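Local atomic coordinates of CbsA (Xanthomonas oryzae pv. oryzae, PDB entry 5XYH), a protein that hydrolyses cellulose, probably releasing cellobiose from chain ends, as a family 6 exoglucanase that breaks down plant cell walls. Residues Ala56-Gly59 / Gly60-Ala64; Gly115-Arg118 / Tyr119-Glu122. All coordinates share one frame; numbering follows the deposited sequence.

Contact 1. Residues Ala56-Gly59 / Gly60-Ala64; sequences AIYG and GSRNA
Where the short helix 54-58 of this glycoside hydrolase family 6 domain ends, Gly59 and Gly60 turn the chain so that Arg62 folds back alongside Tyr58 and Asn63 comes up against Ala56. Gly59 leaves helical geometry with positive phi, and Gly60 also has positive phi, a backbone region that favours glycine. The chain then enters a brief 3-10 segment, where Arg62 N donates to Gly59 O at 2.9 Å; the bond is bent, with an angle of 131° at the hydrogen. Asn63 N closes the next turn on Gly60 O.

The side chains of Arg62 and Tyr58 point the same way. The guanidinium lies flat on one ring face in a cation-pi stack, centres 4.0 Å apart and planes 10° from parallel. It is displaced toward the rim, with Arg62 CZ 3.4 Å from Tyr58 CD2. A bend at chi3 (66°) in an otherwise extended chain lays the group over the ring, and a salt bridge from Arg62 NE to Asp55, on the same helix as Tyr58, holds it there.

Deeper in, Asn63 turns its amide toward the helix, and its ND2 packs 3.6 Å from Ala56 CA. A water bridges the two residues, donating to Ala56 O at 2.8 Å and accepting from Asn63 ND2 at 2.9 Å.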
loop_
_atom_site.group_PDB
_atom_site.type_symbol
_atom_site.label_atom_id
_atom_site.label_comp_id
_atom_site.label_asym_id
_atom_site.label_seq_id
_atom_site.Cartn_x
_atom_site.Cartn_y
_atom_site.Cartn_z
ATOM N N ALA A 56 -0.818 -18.231 2.695
ATOM C CA ALA A 56 -0.116 -17.315 3.589
ATOM C C ALA A 56 -0.637 -17.408 5.024
ATOM O O ALA A 56 0.109 -17.123 5.965
ATOM C CB ALA A 56 -0.224 -15.876 3.074
ATOM N N ILE A 57 -1.895 -17.825 5.221
ATOM C CA ILE A 57 -2.403 -17.965 6.588
ATOM C C ILE A 57 -1.634 -19.040 7.341
ATOM O O ILE A 57 -1.410 -18.930 8.557
ATOM C CB ILE A 57 -3.916 -18.271 6.585
ATOM C CG1 ILE A 57 -4.703 -17.135 5.928
ATOM C CG2 ILE A 57 -4.415 -18.495 8.000
ATOM C CD1 ILE A 57 -6.163 -17.469 5.668
ATOM N N TYR A 58 -1.203 -20.086 6.631
ATOM C CA TYR A 58 -0.596 -21.263 7.242
ATOM C C TYR A 58 0.925 -21.219 7.272
ATOM O O TYR A 58 1.531 -21.860 8.138
ATOM C CB TYR A 58 -1.079 -22.528 6.513
ATOM C CG TYR A 58 -2.580 -22.676 6.618
ATOM C CD1 TYR A 58 -3.158 -23.277 7.728
ATOM C CD2 TYR A 58 -3.421 -22.172 5.637
ATOM C CE1 TYR A 58 -4.526 -23.386 7.844
ATOM C CE2 TYR A 58 -4.794 -22.274 5.746
ATOM C CZ TYR A 58 -5.340 -22.882 6.848
ATOM O OH TYR A 58 -6.705 -22.990 6.973
ATOM N N GLY A 59 1.558 -20.479 6.361
ATOM C CA GLY A 59 2.997 -20.317 6.432
ATOM C C GLY A 59 3.759 -21.616 6.207
ATOM O O GLY A 59 3.285 -22.547 5.553
ATOM N N GLY A 60 4.968 -21.662 6.757
ATOM C CA GLY A 60 5.817 -22.831 6.632
ATOM C C GLY A 60 6.030 -23.227 5.185
ATOM O O GLY A 60 6.260 -22.384 4.300
ATOM N N SER A 61 5.946 -24.535 4.930
ATOM C CA SER A 61 6.171 -25.014 3.575
ATOM C C SER A 61 5.071 -24.564 2.627
ATOM O O SER A 61 5.260 -24.601 1.411
ATOM C CB SER A 61 6.300 -26.536 3.559
ATOM O OG SER A 61 5.136 -27.143 4.066
ATOM N N ARG A 62 3.939 -24.099 3.152
ATOM C CA ARG A 62 2.919 -23.560 2.273
ATOM C C ARG A 62 3.209 -22.126 1.855
ATOM O O ARG A 62 2.563 -21.635 0.935
ATOM C CB ARG A 62 1.545 -23.652 2.937
ATOM C CG ARG A 62 1.050 -25.094 3.070
ATOM C CD ARG A 62 -0.266 -25.206 3.835
ATOM N NE ARG A 62 -1.392 -24.596 3.130
ATOM C CZ ARG A 62 -2.661 -24.718 3.505
ATOM N NH1 ARG A 62 -2.981 -25.434 4.576
ATOM N NH2 ARG A 62 -3.615 -24.121 2.809
ATOM N N ASN A 63 4.164 -21.438 2.485
ATOM C CA ASN A 63 4.392 -20.058 2.055
ATOM C C ASN A 63 5.860 -19.667 2.238
ATOM O O ASN A 63 6.208 -18.796 3.028
ATOM C CB ASN A 63 3.461 -19.088 2.785
ATOM C CG ASN A 63 3.437 -17.724 2.137
ATOM O OD1 ASN A 63 3.490 -17.616 0.907
ATOM N ND2 ASN A 63 3.368 -16.672 2.957
ATOM N N ALA A 64 6.732 -20.320 1.465
ATOM C CA ALA A 64 8.137 -19.926 1.321
ATOM C C ALA A 64 8.867 -19.847 2.662
ATOM O O ALA A 64 9.795 -19.047 2.827
ATOM C CB ALA A 64 8.265 -18.595 0.571
HETATM O O HOH W 1 2.916 -16.916 5.827
#

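Contact 2. Residues Gly115-Arg118 / Tyr119-Glu122; sequences GLQR and YKTE
Gln117 with Thr121 and Arg118 with Glu122 are i to i+4 pairs on two turns of helix 113-131 in the family 6 fold. Backbone bonds come first: Tyr119, Lys120, Thr121 and Glu122 each donate N-H to the carbonyl four residues earlier, the bond from Lys120 N to Leu116 O being 2.9 Å long. The turn at 119-122 is wider, of pi type.

Apolar contacts are fewer. Leu116 CD1 lies 4.4 Å from Tyr119 CD2, and beside it the extended Lys120 chain lays its CE 4.0 Å from Leu116 CG.

Polar side chains form a third group. Gln117, bent at chi2 (64°), runs forward along the helix, and its NE2 donates to Thr121 OG1 at 3.1 Å with the oxygen in the amide plane. A water links Gln117 OE1 to Lys120 NZ, and the Tyr119 hydroxyl is hydrogen-bonded to Glu146.

Charge completes the set. Arg118 and Glu122 form a bidentate salt bridge, which fixes how the two groups are turned; their planes stand 35° apart. Both oxygens lie near the guanidinium plane: Arg118 NH2 reaches Glu122 OE1 on its syn side at 2.9 Å, whereas Arg118 NE meets Glu122 OE2 from above the carboxylate plane, also at 2.9 Å.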
loop_
_atom_site.group_PDB
_atom_site.type_symbol
_atom_site.label_atom_id
_atom_site.label_comp_id
_atom_site.label_asym_id
_atom_site.label_seq_id
_atom_site.Cartn_x
_atom_site.Cartn_y
_atom_site.Cartn_z
ATOM N N GLY A 115 -15.765 -18.555 -6.420
ATOM C CA GLY A 115 -14.571 -17.904 -5.914
ATOM C C GLY A 115 -14.860 -17.102 -4.664
ATOM O O GLY A 115 -14.115 -17.167 -3.684
ATOM N N LEU A 116 -15.967 -16.366 -4.674
ATOM C CA LEU A 116 -16.343 -15.561 -3.518
ATOM C C LEU A 116 -16.588 -16.430 -2.288
ATOM O O LEU A 116 -16.195 -16.059 -1.172
ATOM C CB LEU A 116 -17.576 -14.731 -3.854
ATOM C CG LEU A 116 -18.155 -13.857 -2.744
ATOM C CD1 LEU A 116 -17.124 -12.835 -2.286
ATOM C CD2 LEU A 116 -19.425 -13.193 -3.213
ATOM N N GLN A 117 -17.216 -17.597 -2.467
ATOM C CA GLN A 117 -17.468 -18.457 -1.306
ATOM C C GLN A 117 -16.168 -18.994 -0.715
ATOM O O GLN A 117 -16.051 -19.155 0.507
ATOM C CB GLN A 117 -18.391 -19.621 -1.675
ATOM C CG GLN A 117 -18.865 -20.390 -0.434
ATOM C CD GLN A 117 -19.722 -19.516 0.470
ATOM O OE1 GLN A 117 -20.749 -19.003 0.047
ATOM N NE2 GLN A 117 -19.279 -19.316 1.707
ATOM N N ARG A 118 -15.192 -19.311 -1.569
ATOM C CA ARG A 118 -13.881 -19.691 -1.056
ATOM C C ARG A 118 -13.266 -18.546 -0.263
ATOM O O ARG A 118 -12.714 -18.758 0.827
ATOM C CB ARG A 118 -12.946 -20.101 -2.196
ATOM C CG ARG A 118 -13.312 -21.375 -2.917
ATOM C CD ARG A 118 -12.129 -21.841 -3.765
ATOM N NE ARG A 118 -11.026 -22.274 -2.912
ATOM C CZ ARG A 118 -9.755 -22.372 -3.297
ATOM N NH1 ARG A 118 -9.397 -22.052 -4.529
ATOM N NH2 ARG A 118 -8.835 -22.795 -2.438
ATOM N N TYR A 119 -13.352 -17.325 -0.800
ATOM C CA TYR A 119 -12.856 -16.146 -0.091
ATOM C C TYR A 119 -13.467 -16.050 1.305
ATOM O O TYR A 119 -12.764 -15.799 2.293
ATOM C CB TYR A 119 -13.173 -14.892 -0.912
ATOM C CG TYR A 119 -12.689 -13.593 -0.305
ATOM C CD1 TYR A 119 -11.355 -13.239 -0.367
ATOM C CD2 TYR A 119 -13.587 -12.697 0.284
ATOM C CE1 TYR A 119 -10.901 -12.048 0.167
ATOM C CE2 TYR A 119 -13.146 -11.498 0.827
ATOM C CZ TYR A 119 -11.798 -11.180 0.752
ATOM O OH TYR A 119 -11.335 -10.002 1.272
ATOM N N LYS A 120 -14.789 -16.248 1.395
ATOM C CA LYS A 120 -15.476 -16.175 2.684
ATOM C C LYS A 120 -15.017 -17.281 3.628
ATOM O O LYS A 120 -14.669 -17.013 4.783
ATOM C CB LYS A 120 -16.992 -16.251 2.484
ATOM C CG LYS A 120 -17.612 -15.073 1.754
ATOM C CD LYS A 120 -19.100 -15.312 1.506
ATOM C CE LYS A 120 -19.782 -14.073 0.934
ATOM N NZ LYS A 120 -21.215 -14.348 0.608
ATOM N N THR A 121 -15.022 -18.532 3.160
ATOM C CA THR A 121 -14.861 -19.677 4.057
ATOM C C THR A 121 -13.391 -20.009 4.325
ATOM O O THR A 121 -12.999 -20.181 5.483
ATOM C CB THR A 121 -15.603 -20.901 3.485
ATOM O OG1 THR A 121 -16.990 -20.583 3.321
ATOM C CG2 THR A 121 -15.493 -22.102 4.410
ATOM N N GLU A 122 -12.561 -20.102 3.281
ATOM C CA GLU A 122 -11.184 -20.550 3.475
ATOM C C GLU A 122 -10.210 -19.420 3.794
ATOM O O GLU A 122 -9.082 -19.696 4.224
ATOM C CB GLU A 122 -10.681 -21.286 2.235
ATOM C CG GLU A 122 -11.447 -22.532 1.869
ATOM C CD GLU A 122 -11.061 -23.048 0.491
ATOM O OE1 GLU A 122 -9.855 -23.263 0.239
ATOM O OE2 GLU A 122 -11.957 -23.212 -0.356
HETATM O O HOH W 2 -20.970 -16.670 -1.046
#

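Both contacts are local and partly buried, far from the centre of the chain, yet they use arginine differently. In contact 1, where a helix ends, the guanidinium offers a face to an aromatic ring and its NE to an acid of the same helix as that ring; in contact 2, within a continuous helix, it offers its edge to a carboxylate. Ala56, Gly59 and Asn63 are buried in the first and Leu116 and Tyr119 in the second, while both arginines are exposed. Helices 54-58 and 113-131 pack together: Ile57 CD1 lies 3.9 Å from Glu122 O, and Arg118 and Glu122 both touch Ile54. Helix 113-131 also packs on helix 170-183 through Leu116, Tyr119 and Lys120.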